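Side-chain contacts in acyl-coenzyme A oxidase 1 (Yarrowia lipolytica, PDB 5Y9D), which oxidises 2,3-saturated acyl-CoA to (2E)-enoyl-CoA with FAD as cofactor, reducing molecular oxygen to hydrogen peroxide in peroxisomal fatty acid beta-oxidation: residues Tyr354-His357 / Gln358-Leu362; Asn626-Val629 / Asp630-Cys633. All coordinates share one frame; numbering follows the deposited sequence.

Contact 1 (Tyr354-His357 / Gln358-Leu362); sequences YPYH and QRRLL. With FAD (flavin-adenine dinucleotide), chain D.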
loop_
_atom_site.group_PDB
_atom_site.type_symbol
_atom_site.label_atom_id
_atom_site.label_comp_id
_atom_site.label_asym_id
_atom_site.label_seq_id
_atom_site.Cartn_x
_atom_site.Cartn_y
_atom_site.Cartn_z
ATOM N N TYR A 354 8.571 -4.991 -22.869
ATOM C CA TYR A 354 9.192 -6.026 -22.013
ATOM C C TYR A 354 8.113 -6.932 -21.430
ATOM O O TYR A 354 7.237 -6.454 -20.761
ATOM C CB TYR A 354 9.945 -5.419 -20.844
ATOM C CG TYR A 354 11.195 -4.658 -21.172
ATOM C CD1 TYR A 354 12.169 -5.192 -22.012
ATOM C CD2 TYR A 354 11.431 -3.406 -20.613
ATOM C CE1 TYR A 354 13.336 -4.499 -22.274
ATOM C CE2 TYR A 354 12.583 -2.705 -20.882
ATOM C CZ TYR A 354 13.544 -3.251 -21.714
ATOM O OH TYR A 354 14.706 -2.530 -22.020
ATOM N N PRO A 355 8.173 -8.241 -21.676
ATOM C CA PRO A 355 7.155 -9.199 -21.156
ATOM C C PRO A 355 6.823 -9.190 -19.649
ATOM O O PRO A 355 5.650 -9.462 -19.287
ATOM C CB PRO A 355 7.701 -10.566 -21.563
ATOM C CG PRO A 355 8.495 -10.278 -22.802
ATOM C CD PRO A 355 9.048 -8.867 -22.686
ATOM N N TYR A 356 7.772 -8.867 -18.779
ATOM C CA TYR A 356 7.452 -8.819 -17.342
ATOM C C TYR A 356 6.483 -7.687 -16.973
ATOM O O TYR A 356 5.615 -7.847 -16.107
ATOM C CB TYR A 356 8.688 -8.737 -16.417
ATOM C CG TYR A 356 8.322 -9.210 -15.017
ATOM C CD1 TYR A 356 7.852 -10.509 -14.812
ATOM C CD2 TYR A 356 8.383 -8.359 -13.926
ATOM C CE1 TYR A 356 7.481 -10.951 -13.557
ATOM C CE2 TYR A 356 8.024 -8.795 -12.655
ATOM C CZ TYR A 356 7.573 -10.091 -12.473
ATOM O OH TYR A 356 7.193 -10.549 -11.222
ATOM N N HIS A 357 6.638 -6.559 -17.643
ATOM C CA HIS A 357 5.826 -5.384 -17.390
ATOM C C HIS A 357 4.406 -5.680 -17.816
ATOM O O HIS A 357 3.455 -5.257 -17.160
ATOM C CB HIS A 357 6.410 -4.193 -18.149
ATOM C CG HIS A 357 6.056 -2.861 -17.565
ATOM N ND1 HIS A 357 6.769 -2.287 -16.535
ATOM C CD2 HIS A 357 5.084 -1.980 -17.882
ATOM C CE1 HIS A 357 6.245 -1.115 -16.235
ATOM N NE2 HIS A 357 5.215 -0.910 -17.036
ATOM N N GLN A 358 4.262 -6.447 -18.888
ATOM C CA GLN A 358 2.955 -6.857 -19.343
ATOM C C GLN A 358 2.299 -7.704 -18.261
ATOM O O GLN A 358 1.146 -7.464 -17.850
ATOM C CB GLN A 358 3.068 -7.673 -20.632
ATOM C CG GLN A 358 3.788 -6.945 -21.764
ATOM C CD GLN A 358 3.743 -7.694 -23.079
ATOM O OE1 GLN A 358 3.316 -8.838 -23.147
ATOM N NE2 GLN A 358 4.202 -7.048 -24.132
ATOM N N ARG A 359 3.026 -8.683 -17.752
ATOM C CA ARG A 359 2.411 -9.511 -16.733
ATOM C C ARG A 359 2.197 -8.746 -15.396
ATOM O O ARG A 359 1.329 -9.106 -14.627
ATOM C CB ARG A 359 3.147 -10.837 -16.573
ATOM C CG ARG A 359 4.110 -10.897 -15.419
ATOM C CD ARG A 359 4.869 -12.219 -15.442
ATOM N NE ARG A 359 4.016 -13.388 -15.213
ATOM C CZ ARG A 359 3.719 -14.318 -16.122
ATOM N NH1 ARG A 359 2.956 -15.335 -15.773
ATOM N NH2 ARG A 359 4.173 -14.250 -17.362
ATOM N N ARG A 360 2.942 -7.677 -15.134
ATOM C CA ARG A 360 2.631 -6.864 -13.977
ATOM C C ARG A 360 1.284 -6.173 -14.185
ATOM O O ARG A 360 0.465 -6.146 -13.252
ATOM C CB ARG A 360 3.703 -5.825 -13.685
ATOM C CG ARG A 360 5.015 -6.391 -13.176
ATOM C CD ARG A 360 6.140 -5.378 -13.395
ATOM N NE ARG A 360 5.948 -4.213 -12.547
ATOM C CZ ARG A 360 6.836 -3.241 -12.355
ATOM N NH1 ARG A 360 8.016 -3.235 -12.975
ATOM N NH2 ARG A 360 6.526 -2.250 -11.526
ATOM N N LEU A 361 1.014 -5.667 -15.397
ATOM C CA LEU A 361 -0.156 -4.793 -15.558
ATOM C C LEU A 361 -1.397 -5.380 -16.213
ATOM O O LEU A 361 -2.507 -5.109 -15.770
ATOM C CB LEU A 361 0.233 -3.520 -16.283
ATOM C CG LEU A 361 1.318 -2.715 -15.560
ATOM C CD1 LEU A 361 1.721 -1.538 -16.436
ATOM C CD2 LEU A 361 0.878 -2.260 -14.166
ATOM N N LEU A 362 -1.212 -6.162 -17.267
ATOM C CA LEU A 362 -2.342 -6.584 -18.094
ATOM C C LEU A 362 -3.310 -7.532 -17.372
ATOM O O LEU A 362 -4.534 -7.479 -17.565
ATOM C CB LEU A 362 -1.817 -7.188 -19.394
ATOM C CG LEU A 362 -1.035 -6.175 -20.255
ATOM C CD1 LEU A 362 -0.709 -6.754 -21.624
ATOM C CD2 LEU A 362 -1.790 -4.856 -20.428
HETATM P PA FAD D . 12.610 3.491 -14.975
HETATM O O1A FAD D . 12.161 4.190 -16.192
HETATM O O2A FAD D . 13.968 2.958 -14.872
HETATM O O5B FAD D . 11.582 2.329 -14.760
HETATM C C5B FAD D . 10.236 2.449 -15.167
HETATM C C4B FAD D . 9.513 1.138 -14.951
HETATM O O4B FAD D . 9.814 0.244 -16.012
HETATM C C3B FAD D . 9.946 0.479 -13.659
HETATM O O3B FAD D . 8.803 -0.012 -12.986
HETATM C C2B FAD D . 10.830 -0.664 -14.089
HETATM O O2B FAD D . 10.630 -1.835 -13.313
HETATM C C1B FAD D . 10.443 -0.929 -15.523
HETATM N N9A FAD D . 11.672 -1.286 -16.255
HETATM C C8A FAD D . 12.720 -0.501 -16.485
HETATM N N7A FAD D . 13.668 -1.164 -17.165
HETATM C C5A FAD D . 13.231 -2.409 -17.368
HETATM C C6A FAD D . 13.725 -3.645 -18.013
HETATM N N6A FAD D . 14.920 -3.688 -18.607
HETATM N N1A FAD D . 12.950 -4.731 -17.997
HETATM C C2A FAD D . 11.760 -4.711 -17.418
HETATM N N3A FAD D . 11.253 -3.638 -16.823
HETATM C C4A FAD D . 11.917 -2.479 -16.760
HETATM N N1 FAD D . 18.207 10.345 -8.391
HETATM C C2 FAD D . 19.361 10.975 -8.185
HETATM O O2 FAD D . 20.235 10.881 -9.035
HETATM N N3 FAD D . 19.602 11.702 -7.112
HETATM C C4 FAD D . 18.707 11.838 -6.162
HETATM O O4 FAD D . 18.967 12.520 -5.183
HETATM C C4X FAD D . 17.409 11.178 -6.298
HETATM N N5 FAD D . 16.464 11.277 -5.368
HETATM C C5X FAD D . 15.293 10.663 -5.533
HETATM C C6 FAD D . 14.340 10.804 -4.559
HETATM C C7 FAD D . 13.131 10.189 -4.700
HETATM C C7M FAD D . 12.100 10.339 -3.628
HETATM C C8 FAD D . 12.857 9.380 -5.902
HETATM C C8M FAD D . 11.528 8.711 -6.047
HETATM C C9 FAD D . 13.813 9.230 -6.883
HETATM C C9A FAD D . 15.024 9.854 -6.737
HETATM N N10 FAD D . 16.010 9.726 -7.715
HETATM C C10 FAD D . 17.209 10.395 -7.512
HETATM C "C1'" FAD D . 15.786 8.953 -8.927
HETATM C "C2'" FAD D . 15.581 7.486 -8.653
HETATM O "O2'" FAD D . 16.864 6.921 -8.536
HETATM C "C3'" FAD D . 14.862 6.851 -9.825
HETATM O "O3'" FAD D . 13.476 6.935 -9.576
HETATM C "C4'" FAD D . 15.221 5.390 -10.043
HETATM O "O4'" FAD D . 16.620 5.197 -9.876
HETATM C "C5'" FAD D . 14.893 4.944 -11.447
HETATM O "O5'" FAD D . 13.538 5.204 -11.726
HETATM P P FAD D . 13.102 5.605 -13.162
HETATM O O1P FAD D . 12.165 6.709 -13.033
HETATM O O2P FAD D . 14.305 5.757 -13.977
HETATM O O3P FAD D . 12.301 4.357 -13.679
#
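Tyr356 receives the aliphatic parts of two arginines, Arg359 on the CD1/CE1 side of its ring and Arg360 on the CD2/CE2 side. Arg359 packs tightly: its CD comes to 3.5 Å from Tyr356 CE1, and the guanidinium beyond it is turned only 15° from the phenol plane. Arg360 passes at about a right angle to the tyrosine, its CD 3.8 Å from Tyr356 CD2. Although the CB of Tyr356 points away, a chi1 of -159° sets the ring beside the carbonyl carbon, and its far end comes back towards the following turn. There the long methylene chains of arginine can lie against carbon while their charged ends go elsewhere: Arg359 forms salt bridges with Glu605 and Asp630. Phe562 of the second subunit stacks on the Tyr356 ring.

These residues form the opening turns of helix 355-391 in the C-alpha1 region of the oxidase fold. Tyr354 holds the N-cap position. Pro355 suits the first turn, where a missing N-H costs nothing; partly exposed, it keeps its ring clear of the side chains of 358-362 and marks the loose side. The repeating i to i+4 bonds begin with Arg359 N to Pro355 O at 3.1 Å.

Towards the cofactor, Leu361 CD1 lies close, 3.6 Å from His357 NE2. The looser pair is His357 with Arg360: ND1 stands over one face of the guanidinium, 3.9 Å from Arg360 NH1, with the two planes 61° apart. The partly exposed Arg360 bends at chi3, bringing NH1 to the adenosine ribose of FAD: it bonds O2B at 3.0 Å, near the guanidinium plane, and O3B weakly. Tyr354 offers the adenine one face of its ring, with CE2 3.2 Å from FAD C6A, and its hydroxyl is tied to Gln339 O.

Contact 2 (Asn626-Val629 / Asp630-Cys633); sequences NSLV and DELC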
loop_
_atom_site.group_PDB
_atom_site.type_symbol
_atom_site.label_atom_id
_atom_site.label_comp_id
_atom_site.label_asym_id
_atom_site.label_seq_id
_atom_site.Cartn_x
_atom_site.Cartn_y
_atom_site.Cartn_z
ATOM N N ASN A 626 1.883 -20.843 -17.414
ATOM C CA ASN A 626 2.809 -19.733 -17.544
ATOM C C ASN A 626 2.990 -19.233 -18.977
ATOM O O ASN A 626 2.969 -18.032 -19.199
ATOM C CB ASN A 626 4.173 -20.102 -16.962
ATOM C CG ASN A 626 4.116 -20.402 -15.476
ATOM O OD1 ASN A 626 4.643 -21.427 -15.030
ATOM N ND2 ASN A 626 3.463 -19.522 -14.697
ATOM N N SER A 627 3.160 -20.152 -19.927
ATOM C CA SER A 627 3.297 -19.814 -21.345
ATOM C C SER A 627 2.043 -19.159 -21.910
ATOM O O SER A 627 2.136 -18.183 -22.675
ATOM C CB SER A 627 3.584 -21.073 -22.186
ATOM O OG SER A 627 4.953 -21.406 -22.173
ATOM N N LEU A 628 0.883 -19.739 -21.586
ATOM C CA LEU A 628 -0.395 -19.186 -22.024
ATOM C C LEU A 628 -0.621 -17.734 -21.524
ATOM O O LEU A 628 -1.071 -16.886 -22.270
ATOM C CB LEU A 628 -1.559 -20.101 -21.594
ATOM C CG LEU A 628 -1.659 -21.485 -22.257
ATOM C CD1 LEU A 628 -2.973 -22.159 -21.885
ATOM C CD2 LEU A 628 -1.534 -21.422 -23.777
ATOM N N VAL A 629 -0.300 -17.471 -20.264
ATOM C CA VAL A 629 -0.355 -16.119 -19.718
ATOM C C VAL A 629 0.497 -15.172 -20.570
ATOM O O VAL A 629 0.009 -14.128 -21.018
ATOM C CB VAL A 629 0.087 -16.110 -18.232
ATOM C CG1 VAL A 629 0.525 -14.724 -17.774
ATOM C CG2 VAL A 629 -1.032 -16.660 -17.359
ATOM N N ASP A 630 1.749 -15.561 -20.800
ATOM C CA ASP A 630 2.647 -14.867 -21.729
ATOM C C ASP A 630 2.027 -14.585 -23.110
ATOM O O ASP A 630 2.186 -13.473 -23.643
ATOM C CB ASP A 630 3.926 -15.678 -21.916
ATOM C CG ASP A 630 4.767 -15.780 -20.637
ATOM O OD1 ASP A 630 4.209 -15.736 -19.519
ATOM O OD2 ASP A 630 6.001 -15.909 -20.757
ATOM N N GLU A 631 1.334 -15.572 -23.689
ATOM C CA GLU A 631 0.672 -15.384 -24.992
ATOM C C GLU A 631 -0.461 -14.386 -24.913
ATOM O O GLU A 631 -0.600 -13.510 -25.759
ATOM C CB GLU A 631 0.055 -16.683 -25.534
ATOM C CG GLU A 631 0.980 -17.622 -26.278
ATOM C CD GLU A 631 0.283 -18.933 -26.693
ATOM O OE1 GLU A 631 -0.823 -18.884 -27.298
ATOM O OE2 GLU A 631 0.856 -20.015 -26.423
ATOM N N LEU A 632 -1.315 -14.577 -23.927
ATOM C CA LEU A 632 -2.509 -13.743 -23.743
ATOM C C LEU A 632 -2.139 -12.267 -23.513
ATOM O O LEU A 632 -2.840 -11.352 -23.988
ATOM C CB LEU A 632 -3.341 -14.306 -22.580
ATOM C CG LEU A 632 -4.126 -15.574 -22.969
ATOM C CD1 LEU A 632 -4.668 -16.301 -21.768
ATOM C CD2 LEU A 632 -5.296 -15.231 -23.879
ATOM N N CYS A 633 -1.028 -12.070 -22.800
ATOM C CA CYS A 633 -0.495 -10.752 -22.488
ATOM C C CYS A 633 -0.082 -10.080 -23.794
ATOM O O CYS A 633 -0.487 -8.951 -24.093
ATOM C CB CYS A 633 0.714 -10.855 -21.546
ATOM S SG CYS A 633 0.404 -11.123 -19.767
#
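Leu628 and Glu631 run side by side and point the same way, which brings Leu628 CD2 to 3.8 Å from Glu631 OE2. The pairing is apolar against polar, yet it suits both residues: the leucine is buried against Leu601 and Leu516, whereas the exposed glutamate carries its charge to a salt bridge with Arg513.

Val629 and Cys633 meet on another side of the helix. Setting CG1 anti to its own N (chi1 159°) leaves that methyl beside the carbonyl carbon, directed along the chain to the next turn. Cys633 replies with SG lying beside its backbone N, and Val629 CG1 and Cys633 SG end 4.1 Å apart in an apolar contact. Both are compact side chains, fitting for a surface that packs on Arg359 and Gln358 of helix 355-391.

The framework is regular alpha-helix, part of helix 619-637 in the C-terminal oxidase region, where every N-H from Asp630 to Cys633 bonds to the carbonyl four residues back. One of the straighter of these bonds runs from Leu632 N to Leu628 O, at 2.9 Å with an N-H...O angle of 169°. Leu632 also rests its branch on that carbonyl, with CG 3.4 Å from Leu628 O, before reaching Leu601 and Asn597 of helix 589-606.

Asp630 folds back over the preceding turn. Its CB comes to 3.2 Å from Ser627 O, and with CG beside the backbone N (chi1 -66°) the carboxylate faces the Asn626 end, where OD1 takes part in a salt bridge with Arg359. Asn626, whose ND2 bonds Glu605, also packs on Gln560 of the second subunit.

How the contacts relate
Along the chain contact 1 comes first, at the start of helix 355-391 in the C-alpha1 region, and contact 2 follows much later, within helix 619-637 of the C-terminal oxidase region. In space their centres are only about 10 Å apart, on the same side of the chain's centre. They meet through the Arg359-Asp630 salt bridge, and Leu362 and Gln358 pack on Cys633 as well. A helix from the C-alpha1 region thus packs here against one from the C-terminal region. Contact 1 faces the adenosine end of FAD; contact 2 lies farther off, the Asp630 side chain about 13 Å from a bound FAD. Both touch the second subunit, which also contributes bonds to the FAD of contact 1.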